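Local coordinates for HD domain protein (Enterococcus faecalis, PDB 4LRL) that probably hydrolyses deoxyribonucleoside triphosphates as a metal-binding HD-domain phosphohydrolase subject to allosteric activation and inhibition by nucleotides, at residues H52-L58 with R124-C129; E222-F226 with Y255-Q261; A286-E291 with V305-K309. All blocks are in the same frame, centred on the assembly; numbering follows the deposited sequence. Where two conformers were deposited one is given.

Contact 1: residues H52-L58 with R124-C129; sequences HQVILDL and RLITLC
His52 and Leu125 bury the largest surfaces where the helix starting at Gln53 lies beside the start of helix 124-133. The two helical segments run nearly parallel, at 13°, with axes 10.4 Å apart at closest approach, and longer side chains fill the space between them. His52, the N-cap residue, reaches across with its imidazole: CE1 lies 4.0 Å from Leu128 CD1, and the side chains of His52 and Leu128 meet at about a right angle. Arg124 CD approaches the same ring obliquely, while the Arg124 guanidinium turns to Asp121 in a salt bridge. From Leu125, CG anti to the backbone N (chi1 180°) carries CD1 across to the other helix, where it sits 4.1 Å from Val54 CG1 and also near the His52 ring. Ile55 is the third main contributor. Its terminal methyl CD1 rests 3.8 Å from Leu128 CB and 4.0 Å from Cys129 SG. The thiol is a shared surface, for Val54 CG1 packs on it as well and Leu58 CD1 comes to 3.6 Å from Cys129 SG. Tyr95 of helix 87-108 touches both Ile55 and Leu128, tying the pair into the helical HD domain. With methyl groups, a thiol and ring carbons in the joint and no hydrogen bond across it, the contact rests on the apolar packing of buried side chains, and the charge of Arg124 is paired outside it.

Contact 2: residues E222-F226 with Y255-Q261; sequences EYGTF and YIVSRYQ
Phe226 and Tyr255 form a T-shaped aromatic pair that fastens the loop between helices 206-219 and 228-234 to helix 249-267, in the HD-associated region of this HD-domain protein. Starting from the backbone, Phe226 CB lies 3.6 Å from Ser258 OG and close to the backbone N of Tyr255. The first torsion (chi1 60°) places CG between the backbone N and the carbonyl carbon, which turns the ring in over the helix, with CG 3.9 Å from Tyr255 CA. On one flank CD2 packs against Ser258, whose OG sits in the plane of the ring at its edge. Further out, CE2 is 4.1 Å from Tyr255 CD1, and CZ at the tip also rests against Tyr255 CD1. The rim of the tyrosine thus points at the phenylalanine face; the planes stand at 86° and the centroids are 5.5 Å apart. Leu213 and Ile231 add further apolar packing to Phe226, while the hydroxyl of Tyr255 bonds to the carbonyl of Gln203. Although Ser258 OG is close to the backbone N of Phe226, the angle is poor for a hydrogen bond; this hydroxyl is instead bonded to the carbonyl O of Asp254, one turn back in its own helix. At Gly224 the loop comes right down on the helix: Gly224 O lies 3.3 Å from Ser258 CB, and Gly224 CA lies 4.0 Å from Gln261 CG.

Contact 3: residues A286-E291 with V305-K309; sequences AKELFE and VPFFK
Phe290 and Phe308 are the two large knobs of this joint, each resting on the other. Phe308 CD1 stands 3.7 Å above the plane of the Phe290 ring, toward its rim, and Phe308 CB comes within 3.4 Å of Phe290 CD2, a snug fit. The rings are inclined by 32°, with centroids 5.1 Å apart, and make an oblique pair. CG of Phe290, anti to the backbone N (chi1 -173°), sends the ring out from its helix into a shallow hollow formed by Val305, Phe308 and Lys309. There the ring tip CZ meets Val305 CG1 at 3.5 Å, while the methylene CG of Lys309 lies at the ring edge, beside CE2. The arrangement joins two consecutive helices of the HD-associated region: the end of helix 270-291 is met by the short helix 305-308 after a connection of 13 residues without regular structure. The reciprocal bump is the Phe308 ring, which pushes into the recess between Ala286, Lys287 and Phe290. Its tip CZ touches Ala286 CB at 3.9 Å, its CD2 lies 3.7 Å from Lys287 CA, against the helix backbone, and the Ala286 carbonyl O is placed over one face. Phe149 of helix 142-149 also packs on Phe308, continuing the aromatic packing into the body of the chain. Along the rim, Lys287 bends at its last torsion and brings NZ to Glu291 OE2, a 3.0 Å salt bridge that meets the carboxylate on its syn side, 26° out of its plane, within the same helix and near the Phe308 carbonyl.

The three contacts are separate packing sites met in series along the chain. Between nearest atoms, contact 1 is about 16 Å from contact 2 and about 21 Å from contact 3. Contacts 2 and 3 use successive helices, 249-267 and 270-291, yet lie on opposite sides of the chain's centre, their nearest atoms about 29 Å apart. In contact 2 the Tyr255 side chain is about 11 Å from the nickel ion held by His90, His134, Asp135 and Asp207, and that of Gln261 about 8 Å from bound TTP. Helix 124-133 of contact 1 leads into His134 and Asp135, and the Ile55 side chain is about 10 Å from a bound dGTP. Contact 3 lies away from the metal and nucleotide sites.

Contact 1: residues H52-L58 with R124-C129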
loop_
_atom_site.group_PDB
_atom_site.type_symbol
_atom_site.label_atom_id
_atom_site.label_comp_id
_atom_site.label_asym_id
_atom_site.label_seq_id
_atom_site.Cartn_x
_atom_site.Cartn_y
_atom_site.Cartn_z
ATOM N N HIS C 52 5.198 -12.810 -28.381
ATOM C CA HIS C 52 4.875 -12.947 -29.800
ATOM C C HIS C 52 5.352 -11.747 -30.606
ATOM O O HIS C 52 5.161 -10.600 -30.195
ATOM C CB HIS C 52 3.366 -13.114 -30.000
ATOM C CG HIS C 52 2.802 -14.349 -29.371
ATOM N ND1 HIS C 52 2.370 -14.390 -28.059
ATOM C CD2 HIS C 52 2.592 -15.589 -29.876
ATOM C CE1 HIS C 52 1.920 -15.602 -27.784
ATOM N NE2 HIS C 52 2.045 -16.349 -28.869
ATOM N N GLN C 53 5.955 -12.024 -31.760
ATOM C CA GLN C 53 6.332 -10.993 -32.726
ATOM C C GLN C 53 5.117 -10.169 -33.176
ATOM O O GLN C 53 5.211 -8.957 -33.345
ATOM C CB GLN C 53 7.027 -11.638 -33.936
ATOM C CG GLN C 53 7.672 -10.658 -34.907
ATOM C CD GLN C 53 8.821 -9.872 -34.280
ATOM O OE1 GLN C 53 9.877 -10.427 -33.971
ATOM N NE2 GLN C 53 8.619 -8.569 -34.102
ATOM N N VAL C 54 3.978 -10.829 -33.362
ATOM C CA VAL C 54 2.751 -10.158 -33.774
ATOM C C VAL C 54 2.342 -9.079 -32.758
ATOM O O VAL C 54 1.975 -7.965 -33.142
ATOM C CB VAL C 54 1.595 -11.173 -33.980
ATOM C CG1 VAL C 54 0.257 -10.466 -34.159
ATOM C CG2 VAL C 54 1.885 -12.070 -35.172
ATOM N N ILE C 55 2.424 -9.420 -31.470
ATOM C CA ILE C 55 2.055 -8.513 -30.391
ATOM C C ILE C 55 3.026 -7.331 -30.322
ATOM O O ILE C 55 2.592 -6.183 -30.222
ATOM C CB ILE C 55 1.970 -9.251 -29.025
ATOM C CG1 ILE C 55 0.938 -10.392 -29.081
ATOM C CG2 ILE C 55 1.686 -8.268 -27.877
ATOM C CD1 ILE C 55 -0.494 -9.973 -29.435
ATOM N N LEU C 56 4.329 -7.610 -30.398
ATOM C CA LEU C 56 5.326 -6.548 -30.382
ATOM C C LEU C 56 5.105 -5.572 -31.537
ATOM O O LEU C 56 5.153 -4.349 -31.348
ATOM C CB LEU C 56 6.747 -7.110 -30.417
ATOM C CG LEU C 56 7.855 -6.043 -30.380
ATOM C CD1 LEU C 56 7.816 -5.243 -29.086
ATOM C CD2 LEU C 56 9.221 -6.644 -30.595
ATOM N N ASP C 57 4.850 -6.126 -32.724
ATOM C CA ASP C 57 4.575 -5.318 -33.914
ATOM C C ASP C 57 3.306 -4.479 -33.759
ATOM O O ASP C 57 3.266 -3.323 -34.188
ATOM C CB ASP C 57 4.467 -6.196 -35.164
ATOM C CG ASP C 57 5.800 -6.766 -35.604
ATOM O OD1 ASP C 57 6.859 -6.271 -35.160
ATOM O OD2 ASP C 57 5.785 -7.713 -36.413
ATOM N N LEU C 58 2.273 -5.059 -33.156
ATOM C CA LEU C 58 1.029 -4.322 -32.944
ATOM C C LEU C 58 1.246 -3.152 -31.992
ATOM O O LEU C 58 0.773 -2.045 -32.258
ATOM C CB LEU C 58 -0.096 -5.238 -32.457
ATOM C CG LEU C 58 -0.758 -6.139 -33.512
ATOM C CD1 LEU C 58 -1.733 -7.103 -32.839
ATOM C CD2 LEU C 58 -1.466 -5.345 -34.614
ATOM N N ARG C 124 -5.330 -18.367 -28.383
ATOM C CA ARG C 124 -4.532 -17.397 -27.632
ATOM C C ARG C 124 -4.199 -16.120 -28.418
ATOM O O ARG C 124 -4.468 -15.000 -27.948
ATOM C CB ARG C 124 -3.242 -18.022 -27.073
ATOM C CG ARG C 124 -2.335 -16.984 -26.394
ATOM C CD ARG C 124 -1.160 -17.584 -25.656
ATOM N NE ARG C 124 -1.589 -18.533 -24.638
ATOM C CZ ARG C 124 -0.827 -18.977 -23.644
ATOM N NH1 ARG C 124 -1.320 -19.852 -22.785
ATOM N NH2 ARG C 124 0.419 -18.547 -23.499
ATOM N N LEU C 125 -3.617 -16.290 -29.604
ATOM C CA LEU C 125 -3.117 -15.150 -30.376
ATOM C C LEU C 125 -4.208 -14.156 -30.773
ATOM O O LEU C 125 -4.027 -12.954 -30.612
ATOM C CB LEU C 125 -2.311 -15.603 -31.594
ATOM C CG LEU C 125 -1.742 -14.482 -32.474
ATOM C CD1 LEU C 125 -0.919 -13.446 -31.668
ATOM C CD2 LEU C 125 -0.927 -15.074 -33.616
ATOM N N ILE C 126 -5.331 -14.658 -31.275
ATOM C CA ILE C 126 -6.477 -13.808 -31.595
ATOM C C ILE C 126 -7.039 -13.094 -30.357
ATOM O O ILE C 126 -7.498 -11.952 -30.445
ATOM C CB ILE C 126 -7.606 -14.594 -32.344
ATOM C CG1 ILE C 126 -8.714 -13.634 -32.800
ATOM C CG2 ILE C 126 -8.172 -15.717 -31.482
ATOM C CD1 ILE C 126 -9.888 -14.304 -33.495
ATOM N N THR C 127 -6.995 -13.769 -29.210
ATOM C CA THR C 127 -7.512 -13.203 -27.976
ATOM C C THR C 127 -6.595 -12.071 -27.483
ATOM O O THR C 127 -7.081 -11.037 -27.005
ATOM C CB THR C 127 -7.709 -14.281 -26.890
ATOM O OG1 THR C 127 -8.480 -15.372 -27.419
ATOM C CG2 THR C 127 -8.444 -13.712 -25.691
ATOM N N LEU C 128 -5.282 -12.268 -27.618
ATOM C CA LEU C 128 -4.306 -11.254 -27.227
ATOM C C LEU C 128 -4.400 -10.045 -28.145
ATOM O O LEU C 128 -4.335 -8.899 -27.692
ATOM C CB LEU C 128 -2.887 -11.830 -27.223
ATOM C CG LEU C 128 -2.602 -12.908 -26.182
ATOM C CD1 LEU C 128 -1.201 -13.505 -26.332
ATOM C CD2 LEU C 128 -2.819 -12.347 -24.789
ATOM N N CYS C 129 -4.576 -10.308 -29.437
ATOM C CA CYS C 129 -4.733 -9.234 -30.410
ATOM C C CYS C 129 -5.970 -8.392 -30.104
ATOM O O CYS C 129 -5.874 -7.171 -29.982
ATOM C CB CYS C 129 -4.765 -9.793 -31.831
ATOM S SG CYS C 129 -3.152 -10.380 -32.373
#

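Contact 2: residues E222-F226 with Y255-Q261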
loop_
_atom_site.group_PDB
_atom_site.type_symbol
_atom_site.label_atom_id
_atom_site.label_comp_id
_atom_site.label_asym_id
_atom_site.label_seq_id
_atom_site.Cartn_x
_atom_site.Cartn_y
_atom_site.Cartn_z
ATOM N N GLU C 222 -6.930 4.566 -3.476
ATOM C CA GLU C 222 -6.245 3.298 -3.183
ATOM C C GLU C 222 -7.104 2.174 -2.604
ATOM O O GLU C 222 -6.693 1.005 -2.635
ATOM C CB GLU C 222 -5.021 3.537 -2.279
ATOM C CG GLU C 222 -5.255 4.488 -1.099
ATOM C CD GLU C 222 -4.136 4.428 -0.072
ATOM O OE1 GLU C 222 -3.658 3.304 0.220
ATOM O OE2 GLU C 222 -3.733 5.497 0.444
ATOM N N TYR C 223 -8.277 2.524 -2.077
ATOM C CA TYR C 223 -9.170 1.534 -1.465
ATOM C C TYR C 223 -10.360 1.183 -2.359
ATOM O O TYR C 223 -11.216 0.368 -1.979
ATOM C CB TYR C 223 -9.621 1.982 -0.068
ATOM C CG TYR C 223 -8.504 1.980 0.959
ATOM C CD1 TYR C 223 -7.872 3.164 1.340
ATOM C CD2 TYR C 223 -8.074 0.787 1.544
ATOM C CE1 TYR C 223 -6.839 3.160 2.288
ATOM C CE2 TYR C 223 -7.041 0.770 2.488
ATOM C CZ TYR C 223 -6.430 1.958 2.856
ATOM O OH TYR C 223 -5.412 1.935 3.793
ATOM N N GLY C 224 -10.394 1.783 -3.553
ATOM C CA GLY C 224 -11.354 1.392 -4.584
ATOM C C GLY C 224 -10.873 0.209 -5.422
ATOM O O GLY C 224 -11.232 0.097 -6.598
ATOM N N THR C 225 -10.064 -0.670 -4.821
ATOM C CA THR C 225 -9.449 -1.810 -5.524
ATOM C C THR C 225 -9.866 -3.181 -4.971
ATOM O O THR C 225 -10.144 -3.336 -3.774
ATOM C CB THR C 225 -7.887 -1.732 -5.525
ATOM O OG1 THR C 225 -7.390 -1.714 -4.180
ATOM C CG2 THR C 225 -7.403 -0.488 -6.254
ATOM N N PHE C 226 -9.910 -4.162 -5.869
ATOM C CA PHE C 226 -10.159 -5.565 -5.538
ATOM C C PHE C 226 -8.849 -6.325 -5.755
ATOM O O PHE C 226 -7.824 -5.726 -6.056
ATOM C CB PHE C 226 -11.238 -6.122 -6.468
ATOM C CG PHE C 226 -10.860 -6.066 -7.919
ATOM C CD1 PHE C 226 -10.331 -7.183 -8.553
ATOM C CD2 PHE C 226 -10.992 -4.881 -8.640
ATOM C CE1 PHE C 226 -9.951 -7.125 -9.883
ATOM C CE2 PHE C 226 -10.617 -4.812 -9.972
ATOM C CZ PHE C 226 -10.097 -5.935 -10.595
ATOM N N TYR C 255 -14.774 -7.355 -6.462
ATOM C CA TYR C 255 -14.716 -6.735 -7.768
ATOM C C TYR C 255 -15.951 -5.834 -7.968
ATOM O O TYR C 255 -15.814 -4.686 -8.379
ATOM C CB TYR C 255 -14.571 -7.776 -8.880
ATOM C CG TYR C 255 -15.039 -7.264 -10.213
ATOM C CD1 TYR C 255 -14.254 -6.380 -10.949
ATOM C CD2 TYR C 255 -16.277 -7.656 -10.735
ATOM C CE1 TYR C 255 -14.685 -5.900 -12.172
ATOM C CE2 TYR C 255 -16.727 -7.176 -11.966
ATOM C CZ TYR C 255 -15.925 -6.301 -12.678
ATOM O OH TYR C 255 -16.345 -5.813 -13.887
ATOM N N ILE C 256 -17.140 -6.340 -7.644
ATOM C CA ILE C 256 -18.363 -5.538 -7.770
ATOM C C ILE C 256 -18.342 -4.310 -6.845
ATOM O O ILE C 256 -18.741 -3.225 -7.229
ATOM C CB ILE C 256 -19.648 -6.384 -7.552
ATOM C CG1 ILE C 256 -19.768 -7.462 -8.636
ATOM C CG2 ILE C 256 -20.894 -5.494 -7.542
ATOM C CD1 ILE C 256 -20.025 -6.918 -10.046
ATOM N N VAL C 257 -17.847 -4.492 -5.634
ATOM C CA VAL C 257 -17.699 -3.397 -4.691
ATOM C C VAL C 257 -16.796 -2.291 -5.253
ATOM O O VAL C 257 -17.171 -1.123 -5.226
ATOM C CB VAL C 257 -17.219 -3.918 -3.316
ATOM C CG1 VAL C 257 -16.884 -2.767 -2.365
ATOM C CG2 VAL C 257 -18.289 -4.789 -2.700
ATOM N N SER C 258 -15.630 -2.663 -5.784
ATOM C CA SER C 258 -14.684 -1.695 -6.359
ATOM C C SER C 258 -15.283 -0.968 -7.556
ATOM O O SER C 258 -15.086 0.249 -7.733
ATOM C CB SER C 258 -13.390 -2.380 -6.791
ATOM O OG SER C 258 -12.753 -2.999 -5.683
ATOM N N ARG C 259 -16.004 -1.734 -8.371
ATOM C CA ARG C 259 -16.668 -1.230 -9.552
ATOM C C ARG C 259 -17.620 -0.113 -9.151
ATOM O O ARG C 259 -17.538 0.990 -9.685
ATOM C CB ARG C 259 -17.420 -2.364 -10.254
ATOM C CG ARG C 259 -17.814 -2.071 -11.686
ATOM C CD ARG C 259 -18.482 -3.280 -12.331
ATOM N NE ARG C 259 -19.537 -2.896 -13.270
ATOM C CZ ARG C 259 -20.199 -3.761 -14.041
ATOM N NH1 ARG C 259 -19.897 -5.053 -14.002
ATOM N NH2 ARG C 259 -21.151 -3.337 -14.870
ATOM N N TYR C 260 -18.470 -0.393 -8.167
ATOM C CA TYR C 260 -19.480 0.550 -7.680
ATOM C C TYR C 260 -18.843 1.808 -7.089
ATOM O O TYR C 260 -19.243 2.929 -7.406
ATOM C CB TYR C 260 -20.388 -0.140 -6.647
ATOM C CG TYR C 260 -21.260 0.784 -5.804
ATOM C CD1 TYR C 260 -22.503 1.199 -6.253
ATOM C CD2 TYR C 260 -20.842 1.225 -4.548
ATOM C CE1 TYR C 260 -23.301 2.033 -5.492
ATOM C CE2 TYR C 260 -21.638 2.055 -3.780
ATOM C CZ TYR C 260 -22.868 2.454 -4.257
ATOM O OH TYR C 260 -23.666 3.282 -3.498
ATOM N N GLN C 261 -17.854 1.619 -6.214
ATOM C CA GLN C 261 -17.200 2.784 -5.592
ATOM C C GLN C 261 -16.421 3.675 -6.561
ATOM O O GLN C 261 -16.448 4.904 -6.404
ATOM C CB GLN C 261 -16.430 2.456 -4.296
ATOM C CG GLN C 261 -15.336 1.425 -4.404
ATOM C CD GLN C 261 -14.977 0.790 -3.059
ATOM O OE1 GLN C 261 -15.454 1.208 -1.997
ATOM N NE2 GLN C 261 -14.129 -0.242 -3.106
#

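Contact 3: residues A286-E291 with V305-K309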
loop_
_atom_site.group_PDB
_atom_site.type_symbol
_atom_site.label_atom_id
_atom_site.label_comp_id
_atom_site.label_asym_id
_atom_site.label_seq_id
_atom_site.Cartn_x
_atom_site.Cartn_y
_atom_site.Cartn_z
ATOM N N ALA C 286 -17.712 25.953 -31.817
ATOM C CA ALA C 286 -16.776 25.940 -32.936
ATOM C C ALA C 286 -17.437 25.429 -34.225
ATOM O O ALA C 286 -17.262 26.018 -35.286
ATOM C CB ALA C 286 -15.560 25.118 -32.595
ATOM N N LYS C 287 -18.199 24.343 -34.109
ATOM C CA LYS C 287 -18.928 23.775 -35.236
ATOM C C LYS C 287 -19.931 24.791 -35.790
ATOM O O LYS C 287 -20.035 24.977 -37.009
ATOM C CB LYS C 287 -19.627 22.474 -34.811
ATOM C CG LYS C 287 -20.420 21.747 -35.906
ATOM C CD LYS C 287 -20.746 20.301 -35.488
ATOM C CE LYS C 287 -22.041 19.771 -36.119
ATOM N NZ LYS C 287 -21.934 19.474 -37.565
ATOM N N GLU C 288 -20.651 25.456 -34.888
ATOM C CA GLU C 288 -21.680 26.422 -35.287
ATOM C C GLU C 288 -21.084 27.620 -35.987
ATOM O O GLU C 288 -21.643 28.108 -36.968
ATOM C CB GLU C 288 -22.476 26.904 -34.082
ATOM C CG GLU C 288 -23.496 25.903 -33.597
ATOM C CD GLU C 288 -24.088 26.298 -32.263
ATOM O OE1 GLU C 288 -23.335 26.833 -31.414
ATOM O OE2 GLU C 288 -25.304 26.070 -32.070
ATOM N N LEU C 289 -19.954 28.092 -35.463
ATOM C CA LEU C 289 -19.265 29.250 -36.018
ATOM C C LEU C 289 -18.728 28.947 -37.416
ATOM O O LEU C 289 -18.803 29.786 -38.309
ATOM C CB LEU C 289 -18.156 29.729 -35.077
ATOM C CG LEU C 289 -18.578 30.510 -33.825
ATOM C CD1 LEU C 289 -17.364 30.747 -32.930
ATOM C CD2 LEU C 289 -19.261 31.826 -34.164
ATOM N N PHE C 290 -18.228 27.728 -37.596
ATOM C CA PHE C 290 -17.764 27.249 -38.890
ATOM C C PHE C 290 -18.905 27.130 -39.909
ATOM O O PHE C 290 -18.683 27.291 -41.109
ATOM C CB PHE C 290 -17.060 25.899 -38.719
ATOM C CG PHE C 290 -16.405 25.393 -39.971
ATOM C CD1 PHE C 290 -15.160 25.882 -40.369
ATOM C CD2 PHE C 290 -17.029 24.426 -40.754
ATOM C CE1 PHE C 290 -14.550 25.412 -41.530
ATOM C CE2 PHE C 290 -16.429 23.952 -41.916
ATOM C CZ PHE C 290 -15.187 24.446 -42.304
ATOM N N GLU C 291 -20.114 26.841 -39.422
ATOM C CA GLU C 291 -21.287 26.655 -40.283
ATOM C C GLU C 291 -21.989 27.970 -40.620
ATOM O O GLU C 291 -22.754 28.032 -41.578
ATOM C CB GLU C 291 -22.290 25.678 -39.654
ATOM C CG GLU C 291 -21.900 24.213 -39.751
ATOM C CD GLU C 291 -22.639 23.324 -38.747
ATOM O OE1 GLU C 291 -23.293 23.847 -37.811
ATOM O OE2 GLU C 291 -22.556 22.089 -38.891
ATOM N N VAL C 305 -11.657 20.381 -39.289
ATOM C CA VAL C 305 -12.538 20.812 -40.360
ATOM C C VAL C 305 -13.344 19.653 -40.983
ATOM O O VAL C 305 -14.553 19.796 -41.160
ATOM C CB VAL C 305 -11.769 21.659 -41.418
ATOM C CG1 VAL C 305 -12.656 22.005 -42.614
ATOM C CG2 VAL C 305 -11.223 22.926 -40.771
ATOM N N PRO C 306 -12.696 18.498 -41.282
ATOM C CA PRO C 306 -13.464 17.353 -41.803
ATOM C C PRO C 306 -14.602 16.928 -40.880
ATOM O O PRO C 306 -15.625 16.432 -41.349
ATOM C CB PRO C 306 -12.424 16.237 -41.876
ATOM C CG PRO C 306 -11.129 16.930 -41.998
ATOM C CD PRO C 306 -11.256 18.180 -41.195
ATOM N N PHE C 307 -14.415 17.142 -39.581
ATOM C CA PHE C 307 -15.413 16.797 -38.575
ATOM C C PHE C 307 -16.506 17.864 -38.437
ATOM O O PHE C 307 -17.676 17.529 -38.233
ATOM C CB PHE C 307 -14.721 16.466 -37.241
ATOM C CG PHE C 307 -13.724 15.347 -37.366
ATOM C CD1 PHE C 307 -14.123 14.025 -37.194
ATOM C CD2 PHE C 307 -12.410 15.611 -37.730
ATOM C CE1 PHE C 307 -13.216 12.991 -37.349
ATOM C CE2 PHE C 307 -11.500 14.588 -37.898
ATOM C CZ PHE C 307 -11.900 13.275 -37.705
ATOM N N PHE C 308 -16.131 19.138 -38.569
ATOM C CA PHE C 308 -17.119 20.211 -38.699
ATOM C C PHE C 308 -18.059 19.933 -39.873
ATOM O O PHE C 308 -19.275 20.105 -39.762
ATOM C CB PHE C 308 -16.446 21.562 -38.935
ATOM C CG PHE C 308 -15.661 22.084 -37.769
ATOM C CD1 PHE C 308 -14.531 22.868 -37.985
ATOM C CD2 PHE C 308 -16.046 21.819 -36.460
ATOM C CE1 PHE C 308 -13.788 23.374 -36.915
ATOM C CE2 PHE C 308 -15.309 22.320 -35.383
ATOM C CZ PHE C 308 -14.180 23.099 -35.614
ATOM N N LYS C 309 -17.485 19.497 -40.993
ATOM C CA LYS C 309 -18.234 19.286 -42.236
ATOM C C LYS C 309 -19.106 18.027 -42.207
ATOM O O LYS C 309 -19.965 17.848 -43.075
ATOM C CB LYS C 309 -17.269 19.201 -43.427
ATOM C CG LYS C 309 -16.597 20.514 -43.817
ATOM C CD LYS C 309 -15.488 20.272 -44.844
ATOM C CE LYS C 309 -15.069 21.561 -45.547
ATOM N NZ LYS C 309 -14.014 21.336 -46.588
#